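Local coordinates for lipoprotein (Colwellia psychrerythraea, PDB 3O0Y) that is of unknown function but is a putative lipoprotein probably related to zinc-dependent metallopeptidases, at residues A[46-54]-A[148-156]. Sequence-based numbering, arbitrary orientation.
Sequences RALSATMYG and IPRVMQNDQ
Leu-48 reaches across to three residues of the 148-156 segment through its two methyl branches. CD1 lies 3.8 Å from Ile-148 CG2, the two side chains meeting at about a right angle, while CD2 comes within 3.7 Å of Met-152 CG and also touches Val-151. A chi2 of 113°, away from the usual leucine rotamers, sets the two branches in these directions. Shortening Leu-48 to an alanine removes both and would probably leave a gap facing Ile-148, Val-151 and Met-152. Val-151 answers from the partner helix: a chi1 of 169° swings CG1 away from the Val-151 amide nitrogen and brings it 3.4 Å from Leu-48 O, a carbonyl already engaged by Met-52 N within its own helix. One turn on, Thr-51 presents its methyl, CG2, 3.7 Å from Gln-156 CA, whereas its OG1 is hydrogen-bonded to Arg-170. Met-52 and Asp-155 run side by side, with Met-52 CG 3.6 Å from Asp-155 OD2; the other carboxylate oxygen, OD1, forms a salt bridge with Lys-413, which also bonds Met-52 O and so ties both segments together. The axes of the short helical segments approach to 9.6 Å at 35°, roughly parallel. Five of the eight touching residues are buried, and the contacts are mainly van der Waals. Around them, helix 161-172 brings Arg-170 against Leu-48 and Met-152, helix 219-228 places Phe-220 on Met-152, and helix 27-44 lays Phe-43 against Ser-49 and Ala-50.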
loop_
_atom_site.group_PDB
_atom_site.type_symbol
_atom_site.label_atom_id
_atom_site.label_comp_id
_atom_site.label_asym_id
_atom_site.label_seq_id
_atom_site.Cartn_x
_atom_site.Cartn_y
_atom_site.Cartn_z
ATOM N N ARG A 46 16.375 -4.536 -5.340
ATOM C CA ARG A 46 15.051 -4.886 -4.848
ATOM C C ARG A 46 14.445 -5.876 -5.818
ATOM O O ARG A 46 13.365 -5.652 -6.419
ATOM C CB ARG A 46 14.152 -3.643 -4.691
ATOM C CG ARG A 46 14.606 -2.720 -3.616
ATOM C CD ARG A 46 14.365 -3.281 -2.238
ATOM N NE ARG A 46 14.683 -2.367 -1.155
ATOM C CZ ARG A 46 15.871 -2.314 -0.543
ATOM N NH1 ARG A 46 16.907 -3.030 -0.971
ATOM N NH2 ARG A 46 16.048 -1.502 0.493
ATOM N N ALA A 47 15.148 -7.013 -5.971
ATOM C CA ALA A 47 14.799 -7.978 -7.044
ATOM C C ALA A 47 13.412 -8.614 -6.844
ATOM O O ALA A 47 12.742 -8.962 -7.817
ATOM C CB ALA A 47 15.878 -9.063 -7.182
ATOM N N LEU A 48 12.922 -8.698 -5.598
ATOM C CA LEU A 48 11.547 -9.187 -5.360
ATOM C C LEU A 48 10.486 -8.202 -5.808
ATOM O O LEU A 48 9.474 -8.596 -6.375
ATOM C CB LEU A 48 11.355 -9.537 -3.885
ATOM C CG LEU A 48 12.091 -10.882 -3.836
ATOM C CD1 LEU A 48 13.340 -10.991 -3.064
ATOM C CD2 LEU A 48 11.266 -12.091 -4.090
ATOM N N SER A 49 10.720 -6.903 -5.650
ATOM C CA SER A 49 9.863 -5.898 -6.307
ATOM C C SER A 49 9.866 -6.013 -7.836
ATOM O O SER A 49 8.830 -5.885 -8.488
ATOM C CB SER A 49 10.253 -4.462 -5.834
ATOM O OG SER A 49 9.826 -4.321 -4.486
ATOM N N ALA A 50 11.042 -6.265 -8.426
ATOM C CA ALA A 50 11.142 -6.498 -9.843
ATOM C C ALA A 50 10.226 -7.655 -10.209
ATOM O O ALA A 50 9.422 -7.564 -11.141
ATOM C CB ALA A 50 12.620 -6.839 -10.250
ATOM N N THR A 51 10.378 -8.783 -9.495
ATOM C CA THR A 51 9.454 -9.921 -9.735
ATOM C C THR A 51 7.940 -9.568 -9.625
ATOM O O THR A 51 7.133 -9.992 -10.457
ATOM C CB THR A 51 9.812 -11.085 -8.775
ATOM O OG1 THR A 51 11.166 -11.479 -9.041
ATOM C CG2 THR A 51 8.770 -12.270 -8.946
ATOM N N MET A 52 7.583 -8.776 -8.614
ATOM C CA MET A 52 6.207 -8.312 -8.383
ATOM C C MET A 52 5.665 -7.628 -9.640
ATOM O O MET A 52 4.517 -7.892 -10.071
ATOM C CB MET A 52 6.174 -7.362 -7.144
ATOM C CG MET A 52 4.870 -7.099 -6.527
ATOM S SD MET A 52 5.051 -5.992 -5.052
ATOM C CE MET A 52 5.818 -4.565 -5.812
ATOM N N TYR A 53 6.490 -6.812 -10.297
ATOM C CA TYR A 53 6.044 -6.079 -11.488
ATOM C C TYR A 53 6.240 -6.834 -12.783
ATOM O O TYR A 53 5.729 -6.449 -13.866
ATOM C CB TYR A 53 6.782 -4.766 -11.561
ATOM C CG TYR A 53 6.185 -3.761 -10.686
ATOM C CD1 TYR A 53 4.874 -3.373 -10.921
ATOM C CD2 TYR A 53 6.865 -3.214 -9.662
ATOM C CE1 TYR A 53 4.271 -2.467 -10.187
ATOM C CE2 TYR A 53 6.219 -2.254 -8.833
ATOM C CZ TYR A 53 4.904 -1.939 -9.123
ATOM O OH TYR A 53 4.105 -1.018 -8.455
ATOM N N GLY A 54 6.835 -8.016 -12.669
ATOM C CA GLY A 54 7.088 -8.857 -13.812
ATOM C C GLY A 54 8.239 -8.400 -14.689
ATOM O O GLY A 54 8.217 -8.644 -15.913
ATOM N N ILE A 148 8.872 -10.648 1.251
ATOM C CA ILE A 148 9.582 -11.473 0.275
ATOM C C ILE A 148 8.848 -12.830 0.170
ATOM O O ILE A 148 8.572 -13.332 -0.941
ATOM C CB ILE A 148 11.032 -11.594 0.655
ATOM C CG1 ILE A 148 11.775 -10.275 0.375
ATOM C CG2 ILE A 148 11.759 -12.781 -0.105
ATOM C CD1 ILE A 148 13.125 -10.308 1.021
ATOM N N PRO A 149 8.439 -13.433 1.303
ATOM C CA PRO A 149 7.628 -14.690 1.136
ATOM C C PRO A 149 6.338 -14.474 0.386
ATOM O O PRO A 149 5.947 -15.283 -0.460
ATOM C CB PRO A 149 7.345 -15.123 2.570
ATOM C CG PRO A 149 8.479 -14.621 3.317
ATOM C CD PRO A 149 8.859 -13.264 2.709
ATOM N N ARG A 150 5.681 -13.343 0.626
ATOM C CA ARG A 150 4.447 -13.048 -0.124
ATOM C C ARG A 150 4.657 -12.948 -1.655
ATOM O O ARG A 150 3.848 -13.469 -2.446
ATOM C CB ARG A 150 3.730 -11.766 0.431
ATOM C CG ARG A 150 2.426 -11.384 -0.330
ATOM C CD ARG A 150 0.991 -11.821 0.227
ATOM N NE ARG A 150 -0.139 -11.189 -0.551
ATOM C CZ ARG A 150 -1.413 -11.621 -0.678
ATOM N NH1 ARG A 150 -1.901 -12.745 -0.099
ATOM N NH2 ARG A 150 -2.216 -10.886 -1.433
ATOM N N VAL A 151 5.717 -12.255 -2.067
ATOM C CA VAL A 151 6.018 -12.102 -3.498
ATOM C C VAL A 151 6.323 -13.475 -4.105
ATOM O O VAL A 151 5.873 -13.800 -5.215
ATOM C CB VAL A 151 7.136 -11.095 -3.782
ATOM C CG1 VAL A 151 7.619 -11.171 -5.272
ATOM C CG2 VAL A 151 6.688 -9.665 -3.422
ATOM N N MET A 152 7.155 -14.221 -3.390
ATOM C CA MET A 152 7.575 -15.521 -3.883
ATOM C C MET A 152 6.374 -16.462 -4.040
ATOM O O MET A 152 6.325 -17.243 -4.982
ATOM C CB MET A 152 8.634 -16.130 -2.961
ATOM C CG MET A 152 10.030 -15.472 -3.042
ATOM S SD MET A 152 11.359 -16.243 -2.035
ATOM C CE MET A 152 11.318 -17.898 -2.894
ATOM N N GLN A 153 5.362 -16.352 -3.171
ATOM C CA GLN A 153 4.265 -17.285 -3.193
ATOM C C GLN A 153 3.166 -16.819 -4.133
ATOM O O GLN A 153 2.388 -17.635 -4.634
ATOM C CB GLN A 153 3.724 -17.515 -1.781
ATOM C CG GLN A 153 4.688 -18.236 -0.866
ATOM C CD GLN A 153 4.267 -18.234 0.582
ATOM O OE1 GLN A 153 3.108 -17.990 0.913
ATOM N NE2 GLN A 153 5.247 -18.400 1.466
ATOM N N ASN A 154 3.104 -15.530 -4.409
ATOM C CA ASN A 154 2.026 -15.000 -5.240
ATOM C C ASN A 154 2.410 -14.573 -6.620
ATOM O O ASN A 154 1.620 -14.690 -7.544
ATOM C CB ASN A 154 1.370 -13.821 -4.479
ATOM C CG ASN A 154 0.524 -14.339 -3.350
ATOM O OD1 ASN A 154 -0.607 -14.807 -3.586
ATOM N ND2 ASN A 154 1.101 -14.417 -2.167
ATOM N N ASP A 155 3.525 -13.881 -6.737
ATOM C CA ASP A 155 3.864 -13.201 -7.958
ATOM C C ASP A 155 4.926 -13.909 -8.778
ATOM O O ASP A 155 5.026 -13.694 -9.971
ATOM C CB ASP A 155 4.393 -11.803 -7.609
ATOM C CG ASP A 155 3.374 -10.975 -6.827
ATOM O OD1 ASP A 155 2.250 -10.799 -7.323
ATOM O OD2 ASP A 155 3.751 -10.459 -5.752
ATOM N N GLN A 156 5.753 -14.726 -8.151
ATOM C CA GLN A 156 6.825 -15.381 -8.865
ATOM C C GLN A 156 6.294 -16.545 -9.692
ATOM O O GLN A 156 5.655 -17.441 -9.159
ATOM C CB GLN A 156 7.855 -15.879 -7.853
ATOM C CG GLN A 156 9.087 -16.453 -8.512
ATOM C CD GLN A 156 10.277 -16.689 -7.618
ATOM O OE1 GLN A 156 11.145 -17.540 -7.943
ATOM N NE2 GLN A 156 10.406 -15.921 -6.597
#